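Local coordinates for protein dephospho-CoA kinase (Legionella pneumophila subsp. pneumophila, PDB 4TTQ) that probably catalyses the ATP-dependent phosphorylation of the 3'-hydroxyl of dephospho-CoA, the last step of coenzyme A biosynthesis, at residues M15-G20 and S119-I124; N24-K29 and D153-R158. All coordinates share one frame; numbering follows the deposited sequence.

In the fold
Near the N terminus, residues 15-20 enter strand 18-23, and contact 1 pairs them with residues 119-124 at the start of strand 122-125, closing a long and mainly helical excursion. The first strand then runs into the loop 24-29 that wraps the ATP phosphates before helix 29-38. Contact 2 brings that loop against residues 153-158 of helix 148-159, reached only after strands 122-125 and 140-145. The segments therefore alternate along the chain and the two closures cross. Their centres lie about 26 Å apart, on opposite sides of the chain's centre: contact 1 joins central strands at one end of the sheet, contact 2 ties the nucleotide loop at the other end to a helix.

Contact 1: residues M15-G20 and S119-I124; sequences MVYSVG and SPYCLI
Strands 18-20 and 122-124 run parallel, their axes 26° apart and 4.6 Å at closest approach, with Y17 O accepting from C122 N (2.8 Å), V19 N donating to C122 O (2.8 Å) and V19 O accepting from I124 N (2.9 Å). V19 thus uses both its N-H and its carbonyl on the neighbouring strand. Where the pairing begins, a water accepts from Y17 N and donates to P120 O, bridging the two segments ahead of the first direct bond.

V19 and L123 lie on one face of the sheet. L123 CD1 leans over to the neighbouring strand and meets V19 CB at 3.8 Å, with CG1 equally close. On its other branch, V19 CG2 meets Y121 CD1 at 4.0 Å. The two tyrosines do not stack: Y17 CD1 rests on Y121 CB at 3.7 Å. With chi1 at 63°, the Y121 ring swings away from Y17 toward helix 193-213, where its hydroxyl hydrogen-bonds H204 and its ring meets Y207 edge-to-face. The other face carries S18, C122 and I124; here I124 CD1, at the end of an extended branch (chi2 172°), touches S18 CB at 3.8 Å.

Strand 42-45 flanks 122-125 on its far side and strand 140-145 flanks 18-23, so both partners are interior strands. This parallel pairing within the strand order 2-3-1-4-5, with 18-23 leading into the phosphate-binding loop, belongs to the P-loop kinase fold.

Contact 2: residues N24-K29 and D153-R158; sequences NIASGK and DRIVKR. With ATP (adenosine-5'-triphosphate), chain B.
R154 holds one face of its guanidinium over the imidazole edge of the ATP adenine, with C8 about 4.0 Å above the guanidinium plane and displaced toward its rim, while the edge of the group grips A26 O. NE and NH2 each donate to A26 O at 3.1 Å, side-on, from the same face of the carbonyl plane. Bends at chi2 (111°) and chi3 (69°) turn the arginine's end to this oxygen, and its CD comes 3.4 Å from ATP O4'. Nearer the helix, A26 CB packs on R154 CB at 3.8 Å and touches I155 CG1; I25 CD1 meets I155 CD1 beside it.

The loop's backbone amides and K29 hold the phosphates: A26 N donates to ATP O2G (2.9 Å), G28 N to ATP O1B (2.9 Å), and K29 NZ to ATP O3G (3.2 Å). A26 therefore turns its N-H to the γ-phosphate and its C=O to the arginine. R158 passes over ATP O3B with a guanidinium face, which would probably ease the phosphate charge.

This P-loop follows strand 18-23 and leads into helix 29-38, with G28 as N-cap. Helix 148-159 lies across from it, and helix 163-171 packs on I25 and I155 through L170.

Contact 1: residues M15-G20 and S119-I124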
ATOM      1  N   MET A  15      18.890   0.657 -11.072  1.00 61.47           N
ATOM      2  CA  MET A  15      18.916   1.948 -10.394  1.00 55.76           C
ATOM      3  C   MET A  15      18.771   1.811  -8.839  1.00 53.28           C
ATOM      4  O   MET A  15      19.212   0.831  -8.248  1.00 57.54           O
ATOM      5  CB  MET A  15      17.812   2.840 -10.989  1.00 63.49           C
ATOM      6  CG  MET A  15      16.419   2.279 -10.811  1.00 57.60           C
ATOM      7  SD  MET A  15      15.112   3.063 -11.795  1.00 85.09           S
ATOM      8  CE  MET A  15      15.537   2.517 -13.451  1.00 75.24           C
ATOM      9  N   VAL A  16      18.143   2.797  -8.206  1.00 42.49           N
ATOM     10  CA  VAL A  16      18.032   2.936  -6.752  1.00 42.33           C
ATOM     11  C   VAL A  16      17.501   1.710  -5.953  1.00 34.42           C
ATOM     12  O   VAL A  16      16.481   1.147  -6.317  1.00 45.19           O
ATOM     13  CB  VAL A  16      17.097   4.137  -6.462  1.00 43.57           C
ATOM     14  CG1 VAL A  16      17.000   4.447  -4.980  1.00 43.68           C
ATOM     15  CG2 VAL A  16      17.600   5.373  -7.205  1.00 48.29           C
ATOM     16  N   TYR A  17      18.174   1.338  -4.856  1.00 30.61           N
ATOM     17  CA  TYR A  17      17.724   0.248  -3.971  1.00 24.67           C
ATOM     18  C   TYR A  17      16.325   0.535  -3.430  1.00 25.59           C
ATOM     19  O   TYR A  17      16.120   1.472  -2.670  1.00 25.16           O
ATOM     20  CB  TYR A  17      18.700   0.052  -2.789  1.00 20.14           C
ATOM     21  CG  TYR A  17      18.559  -1.259  -2.028  1.00 22.35           C
ATOM     22  CD1 TYR A  17      17.679  -1.386  -0.939  1.00 28.42           C
ATOM     23  CD2 TYR A  17      19.307  -2.363  -2.374  1.00 26.30           C
ATOM     24  CE1 TYR A  17      17.555  -2.603  -0.229  1.00 27.52           C
ATOM     25  CE2 TYR A  17      19.183  -3.585  -1.682  1.00 28.96           C
ATOM     26  CZ  TYR A  17      18.312  -3.700  -0.619  1.00 35.64           C
ATOM     27  OH  TYR A  17      18.225  -4.910   0.041  1.00 38.06           O
ATOM     28  N   SER A  18      15.353  -0.272  -3.808  1.00 27.02           N
ATOM     29  CA  SER A  18      13.981   0.007  -3.407  1.00 22.71           C
ATOM     30  C   SER A  18      13.359  -1.153  -2.623  1.00 22.22           C
ATOM     31  O   SER A  18      13.538  -2.346  -2.940  1.00 28.70           O
ATOM     32  CB  SER A  18      13.151   0.343  -4.634  1.00 34.11           C
ATOM     33  OG  SER A  18      13.413  -0.591  -5.648  1.00 44.31           O
ATOM     34  N   VAL A  19      12.661  -0.762  -1.567  1.00 20.38           N
ATOM     35  CA  VAL A  19      11.897  -1.658  -0.699  1.00 24.03           C
ATOM     36  C   VAL A  19      10.409  -1.381  -0.808  1.00 21.88           C
ATOM     37  O   VAL A  19       9.936  -0.256  -0.565  1.00 23.24           O
ATOM     38  CB  VAL A  19      12.326  -1.486   0.756  1.00 20.52           C
ATOM     39  CG1 VAL A  19      11.613  -2.445   1.616  1.00 25.17           C
ATOM     40  CG2 VAL A  19      13.857  -1.609   0.868  1.00 22.39           C
ATOM     41  N   GLY A  20       9.670  -2.408  -1.200  1.00 24.04           N
ATOM     42  CA  GLY A  20       8.226  -2.310  -1.283  1.00 26.90           C
ATOM     43  C   GLY A  20       7.585  -2.549   0.081  1.00 23.47           C
ATOM     44  O   GLY A  20       7.893  -3.510   0.739  1.00 24.73           O
ATOM     45  N   SER A 119      17.725   9.548  -0.962  1.00 30.69           N
ATOM     46  CA  SER A 119      18.066   8.703   0.183  1.00 24.72           C
ATOM     47  C   SER A 119      18.794   7.468  -0.304  1.00 20.72           C
ATOM     48  O   SER A 119      18.724   7.124  -1.466  1.00 28.68           O
ATOM     49  CB  SER A 119      16.804   8.329   0.980  1.00 27.71           C
ATOM     50  OG  SER A 119      15.782   7.864   0.121  1.00 25.98           O
ATOM     51  N   PRO A 120      19.519   6.805   0.591  1.00 26.43           N
ATOM     52  CA  PRO A 120      20.310   5.611   0.263  1.00 22.51           C
ATOM     53  C   PRO A 120      19.496   4.453  -0.335  1.00 29.82           C
ATOM     54  O   PRO A 120      19.989   3.619  -1.128  1.00 25.65           O
ATOM     55  CB  PRO A 120      20.893   5.213   1.610  1.00 28.00           C
ATOM     56  CG  PRO A 120      20.829   6.428   2.444  1.00 25.45           C
ATOM     57  CD  PRO A 120      19.736   7.271   1.971  1.00 22.06           C
ATOM     58  N   TYR A 121      18.243   4.373   0.088  1.00 27.87           N
ATOM     59  CA  TYR A 121      17.303   3.446  -0.506  1.00 22.52           C
ATOM     60  C   TYR A 121      15.988   4.178  -0.478  1.00 24.68           C
ATOM     61  O   TYR A 121      15.857   5.216   0.197  1.00 22.73           O
ATOM     62  CB  TYR A 121      17.270   2.077   0.244  1.00 28.09           C
ATOM     63  CG  TYR A 121      16.805   2.126   1.691  1.00 21.56           C
ATOM     64  CD1 TYR A 121      15.477   1.901   2.012  1.00 26.81           C
ATOM     65  CD2 TYR A 121      17.681   2.394   2.721  1.00 27.15           C
ATOM     66  CE1 TYR A 121      15.035   1.963   3.302  1.00 21.52           C
ATOM     67  CE2 TYR A 121      17.241   2.449   4.013  1.00 30.03           C
ATOM     68  CZ  TYR A 121      15.907   2.227   4.293  1.00 22.48           C
ATOM     69  OH  TYR A 121      15.430   2.294   5.571  1.00 23.97           O
ATOM     70  N   CYS A 122      15.033   3.655  -1.240  1.00 25.06           N
ATOM     71  CA  CYS A 122      13.664   4.194  -1.313  1.00 25.56           C
ATOM     72  C   CYS A 122      12.668   3.191  -0.757  1.00 19.84           C
ATOM     73  O   CYS A 122      12.846   1.983  -0.892  1.00 23.26           O
ATOM     74  CB  CYS A 122      13.291   4.509  -2.759  1.00 19.66           C
ATOM     75  SG  CYS A 122      11.859   5.542  -2.963  1.00 39.18           S
ATOM     76  N   LEU A 123      11.623   3.708  -0.145  1.00 23.05           N
ATOM     77  CA  LEU A 123      10.462   2.917   0.244  1.00 24.87           C
ATOM     78  C   LEU A 123       9.233   3.250  -0.621  1.00 32.55           C
ATOM     79  O   LEU A 123       8.867   4.408  -0.782  1.00 26.59           O
ATOM     80  CB  LEU A 123      10.154   3.177   1.676  1.00 22.41           C
ATOM     81  CG  LEU A 123       9.320   2.160   2.412  1.00 30.21           C
ATOM     82  CD1 LEU A 123      10.116   0.910   2.694  1.00 30.15           C
ATOM     83  CD2 LEU A 123       8.868   2.865   3.699  1.00 27.85           C
ATOM     84  N   ILE A 124       8.616   2.210  -1.173  1.00 24.86           N
ATOM     85  CA  ILE A 124       7.483   2.330  -2.063  1.00 26.99           C
ATOM     86  C   ILE A 124       6.268   1.574  -1.465  1.00 29.13           C
ATOM     87  O   ILE A 124       6.246   0.346  -1.472  1.00 26.86           O
ATOM     88  CB  ILE A 124       7.838   1.761  -3.456  1.00 24.42           C
ATOM     89  CG1 ILE A 124       9.161   2.354  -3.938  1.00 28.93           C
ATOM     90  CG2 ILE A 124       6.728   2.039  -4.454  1.00 23.26           C
ATOM     91  CD1 ILE A 124       9.685   1.714  -5.189  1.00 28.61           C
TER
HETATM   92  O   HOH W   1      20.513   2.635  -3.884  1.00 38.67           O

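Contact 2: residues N24-K29 and D153-R158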
ATOM      1  N   ASN A  24      -1.417  -5.698   5.736  1.00 33.64           N
ATOM      2  CA  ASN A  24      -2.802  -6.140   5.714  1.00 46.75           C
ATOM      3  C   ASN A  24      -3.571  -4.999   6.366  1.00 41.58           C
ATOM      4  O   ASN A  24      -2.980  -3.981   6.759  1.00 34.04           O
ATOM      5  CB  ASN A  24      -3.018  -7.560   6.361  1.00 36.12           C
ATOM      6  CG  ASN A  24      -2.582  -7.678   7.830  1.00 46.01           C
ATOM      7  OD1 ASN A  24      -2.053  -6.760   8.451  1.00 43.94           O
ATOM      8  ND2 ASN A  24      -2.834  -8.846   8.394  1.00 42.19           N
ATOM      9  N   ILE A  25      -4.887  -5.114   6.409  1.00 46.33           N
ATOM     10  CA  ILE A  25      -5.704  -3.967   6.754  1.00 45.89           C
ATOM     11  C   ILE A  25      -5.431  -3.584   8.193  1.00 35.28           C
ATOM     12  O   ILE A  25      -5.224  -4.452   9.028  1.00 35.70           O
ATOM     13  CB  ILE A  25      -7.225  -4.261   6.526  1.00 58.75           C
ATOM     14  CG1 ILE A  25      -8.050  -3.001   6.809  1.00 46.70           C
ATOM     15  CG2 ILE A  25      -7.697  -5.482   7.358  1.00 42.18           C
ATOM     16  CD1 ILE A  25      -9.486  -3.098   6.345  1.00 65.75           C
ATOM     17  N   ALA A  26      -5.387  -2.283   8.474  1.00 41.09           N
ATOM     18  CA  ALA A  26      -5.208  -1.828   9.841  1.00 40.77           C
ATOM     19  C   ALA A  26      -3.999  -2.480  10.521  1.00 37.83           C
ATOM     20  O   ALA A  26      -4.022  -2.724  11.716  1.00 40.00           O
ATOM     21  CB  ALA A  26      -6.450  -2.123  10.633  1.00 51.56           C
ATOM     22  N   SER A  27      -2.959  -2.783   9.756  1.00 34.72           N
ATOM     23  CA  SER A  27      -1.729  -3.377  10.298  1.00 33.46           C
ATOM     24  C   SER A  27      -0.784  -2.360  10.898  1.00 33.53           C
ATOM     25  O   SER A  27       0.076  -2.699  11.709  1.00 29.78           O
ATOM     26  CB  SER A  27      -0.990  -4.095   9.194  1.00 32.97           C
ATOM     27  OG  SER A  27      -0.566  -3.160   8.209  1.00 38.96           O
ATOM     28  N   GLY A  28      -0.904  -1.123  10.432  1.00 25.72           N
ATOM     29  CA  GLY A  28      -0.098  -0.037  10.929  1.00 31.22           C
ATOM     30  C   GLY A  28       0.891   0.479   9.897  1.00 33.05           C
ATOM     31  O   GLY A  28       1.876   1.135  10.268  1.00 30.27           O
ATOM     32  N   LYS A  29       0.646   0.216   8.613  1.00 28.92           N
ATOM     33  CA  LYS A  29       1.737   0.354   7.681  1.00 32.48           C
ATOM     34  C   LYS A  29       2.002   1.815   7.415  1.00 26.45           C
ATOM     35  O   LYS A  29       3.138   2.206   7.198  1.00 27.11           O
ATOM     36  CB  LYS A  29       1.493  -0.433   6.398  1.00 33.26           C
ATOM     37  CG  LYS A  29       0.451   0.037   5.542  1.00 33.59           C
ATOM     38  CD  LYS A  29       0.620  -0.545   4.139  1.00 45.69           C
ATOM     39  CE  LYS A  29      -0.651  -0.264   3.273  1.00 49.97           C
ATOM     40  NZ  LYS A  29      -1.854  -1.033   3.805  1.00 64.05           N
ATOM     41  N   ASP A 153      -9.806  -3.783  16.921  1.00 55.68           N
ATOM     42  CA  ASP A 153      -9.834  -2.532  17.664  1.00 61.06           C
ATOM     43  C   ASP A 153      -9.640  -1.372  16.728  1.00 62.64           C
ATOM     44  O   ASP A 153     -10.295  -0.342  16.841  1.00 69.63           O
ATOM     45  CB  ASP A 153      -8.754  -2.499  18.734  1.00 57.53           C
ATOM     46  CG  ASP A 153      -8.963  -3.540  19.810  1.00 70.19           C
ATOM     47  OD1 ASP A 153     -10.086  -3.625  20.365  1.00 82.19           O
ATOM     48  OD2 ASP A 153      -7.999  -4.279  20.099  1.00 78.47           O
ATOM     49  N   ARG A 154      -8.731  -1.546  15.785  1.00 58.48           N
ATOM     50  CA  ARG A 154      -8.418  -0.474  14.872  1.00 61.24           C
ATOM     51  C   ARG A 154      -9.601  -0.227  13.934  1.00 59.12           C
ATOM     52  O   ARG A 154     -10.000   0.909  13.714  1.00 72.49           O
ATOM     53  CB  ARG A 154      -7.141  -0.810  14.095  1.00 60.74           C
ATOM     54  CG  ARG A 154      -6.221   0.375  13.829  1.00 66.67           C
ATOM     55  CD  ARG A 154      -4.919   0.275  14.637  1.00 71.89           C
ATOM     56  NE  ARG A 154      -4.061  -0.813  14.165  1.00 55.38           N
ATOM     57  CZ  ARG A 154      -3.130  -1.405  14.892  1.00 42.16           C
ATOM     58  NH1 ARG A 154      -2.897  -1.009  16.139  1.00 57.16           N
ATOM     59  NH2 ARG A 154      -2.408  -2.371  14.360  1.00 42.35           N
ATOM     60  N   ILE A 155     -10.177  -1.286  13.379  1.00 57.52           N
ATOM     61  CA  ILE A 155     -11.270  -1.106  12.423  1.00 64.19           C
ATOM     62  C   ILE A 155     -12.501  -0.516  13.097  1.00 68.02           C
ATOM     63  O   ILE A 155     -13.271   0.224  12.492  1.00 62.66           O
ATOM     64  CB  ILE A 155     -11.652  -2.429  11.752  1.00 63.15           C
ATOM     65  CG1 ILE A 155     -10.525  -2.857  10.825  1.00 43.84           C
ATOM     66  CG2 ILE A 155     -12.960  -2.281  10.927  1.00 62.17           C
ATOM     67  CD1 ILE A 155     -10.701  -4.226  10.251  1.00 55.79           C
ATOM     68  N   VAL A 156     -12.696  -0.852  14.359  1.00 71.11           N
ATOM     69  CA  VAL A 156     -13.872  -0.380  15.041  1.00 69.84           C
ATOM     70  C   VAL A 156     -13.700   1.133  15.326  1.00 77.14           C
ATOM     71  O   VAL A 156     -14.649   1.891  15.137  1.00 85.71           O
ATOM     72  CB  VAL A 156     -14.151  -1.248  16.308  1.00 69.26           C
ATOM     73  CG1 VAL A 156     -13.472  -0.711  17.558  1.00 64.50           C
ATOM     74  CG2 VAL A 156     -15.634  -1.397  16.513  1.00 74.92           C
ATOM     75  N   LYS A 157     -12.504   1.596  15.707  1.00 69.46           N
ATOM     76  CA  LYS A 157     -12.300   3.040  15.938  1.00 68.86           C
ATOM     77  C   LYS A 157     -12.452   3.848  14.649  1.00 76.33           C
ATOM     78  O   LYS A 157     -12.820   5.022  14.673  1.00 80.41           O
ATOM     79  CB  LYS A 157     -10.921   3.310  16.537  1.00 63.90           C
ATOM     80  CG  LYS A 157      -9.772   2.963  15.593  1.00 79.06           C
ATOM     81  CD  LYS A 157      -8.405   3.524  15.984  1.00 84.68           C
ATOM     82  CE  LYS A 157      -7.515   3.644  14.758  1.00 65.48           C
ATOM     83  NZ  LYS A 157      -7.946   4.724  13.870  1.00 65.49           N
ATOM     84  N   ARG A 158     -12.166   3.197  13.526  1.00 75.39           N
ATOM     85  CA  ARG A 158     -12.079   3.856  12.224  1.00 77.22           C
ATOM     86  C   ARG A 158     -13.348   3.720  11.392  1.00 69.57           C
ATOM     87  O   ARG A 158     -13.624   4.552  10.542  1.00 67.96           O
ATOM     88  CB  ARG A 158     -10.911   3.263  11.432  1.00 79.80           C
ATOM     89  CG  ARG A 158     -10.467   4.068  10.236  1.00 71.35           C
ATOM     90  CD  ARG A 158      -9.336   3.354   9.506  1.00 78.50           C
ATOM     91  NE  ARG A 158      -8.161   4.215   9.309  1.00 88.25           N
ATOM     92  CZ  ARG A 158      -6.957   4.034   9.861  1.00 80.92           C
ATOM     93  NH1 ARG A 158      -6.706   3.006  10.676  1.00 81.53           N
ATOM     94  NH2 ARG A 158      -5.983   4.896   9.586  1.00 63.95           N
TER
HETATM   95  PG  ATP B 301      -4.863   0.939   6.496  1.00 80.48           P
HETATM   96  O1G ATP B 301      -5.212   1.821   5.302  1.00 55.14           O
HETATM   97  O2G ATP B 301      -5.986   0.292   7.290  1.00 58.85           O
HETATM   98  O3G ATP B 301      -3.703  -0.022   6.235  1.00 72.65           O
HETATM   99  PB  ATP B 301      -2.834   1.668   8.358  1.00 51.03           P
HETATM  100  O1B ATP B 301      -2.942   0.343   9.015  1.00 36.21           O
HETATM  101  O2B ATP B 301      -1.699   1.839   7.396  1.00 47.64           O
HETATM  102  O3B ATP B 301      -4.258   1.949   7.601  1.00 72.36           O
HETATM  103  PA  ATP B 301      -2.120   2.969  10.717  1.00 53.84           P
HETATM  104  O1A ATP B 301      -2.765   1.692  11.192  1.00 53.54           O
HETATM  105  O2A ATP B 301      -0.644   3.212  10.466  1.00 42.37           O
HETATM  106  O3A ATP B 301      -2.808   3.006   9.289  1.00 56.45           O
HETATM  107  O5' ATP B 301      -2.716   4.009  11.800  1.00 59.71           O
HETATM  108  C5' ATP B 301      -3.731   3.584  12.740  1.00 47.04           C
HETATM  109  C4' ATP B 301      -3.553   4.208  14.116  1.00 51.28           C
HETATM  110  O4' ATP B 301      -3.057   3.143  14.934  1.00 59.72           O
HETATM  111  C3' ATP B 301      -2.570   5.384  14.277  1.00 58.05           C
HETATM  112  O3' ATP B 301      -3.120   6.361  15.176  1.00 58.39           O
HETATM  113  C2' ATP B 301      -1.322   4.752  14.865  1.00 45.92           C
HETATM  114  O2' ATP B 301      -0.486   5.626  15.623  1.00 39.80           O
HETATM  115  C1' ATP B 301      -1.956   3.642  15.692  1.00 49.19           C
HETATM  116  N9  ATP B 301      -1.039   2.536  15.906  1.00 43.06           N
HETATM  117  C8  ATP B 301      -0.365   1.886  14.943  1.00 46.52           C
HETATM  118  N7  ATP B 301       0.394   0.907  15.475  1.00 41.63           N
HETATM  119  C5  ATP B 301       0.170   0.949  16.802  1.00 38.79           C
HETATM  120  C6  ATP B 301       0.661   0.176  17.938  1.00 38.32           C
HETATM  121  N6  ATP B 301       1.540  -0.798  17.581  1.00 35.73           N
HETATM  122  N1  ATP B 301       0.211   0.502  19.176  1.00 32.83           N
HETATM  123  C2  ATP B 301      -0.657   1.513  19.368  1.00 36.42           C
HETATM  124  N3  ATP B 301      -1.149   2.258  18.363  1.00 39.71           N
HETATM  125  C4  ATP B 301      -0.772   2.022  17.089  1.00 43.00           C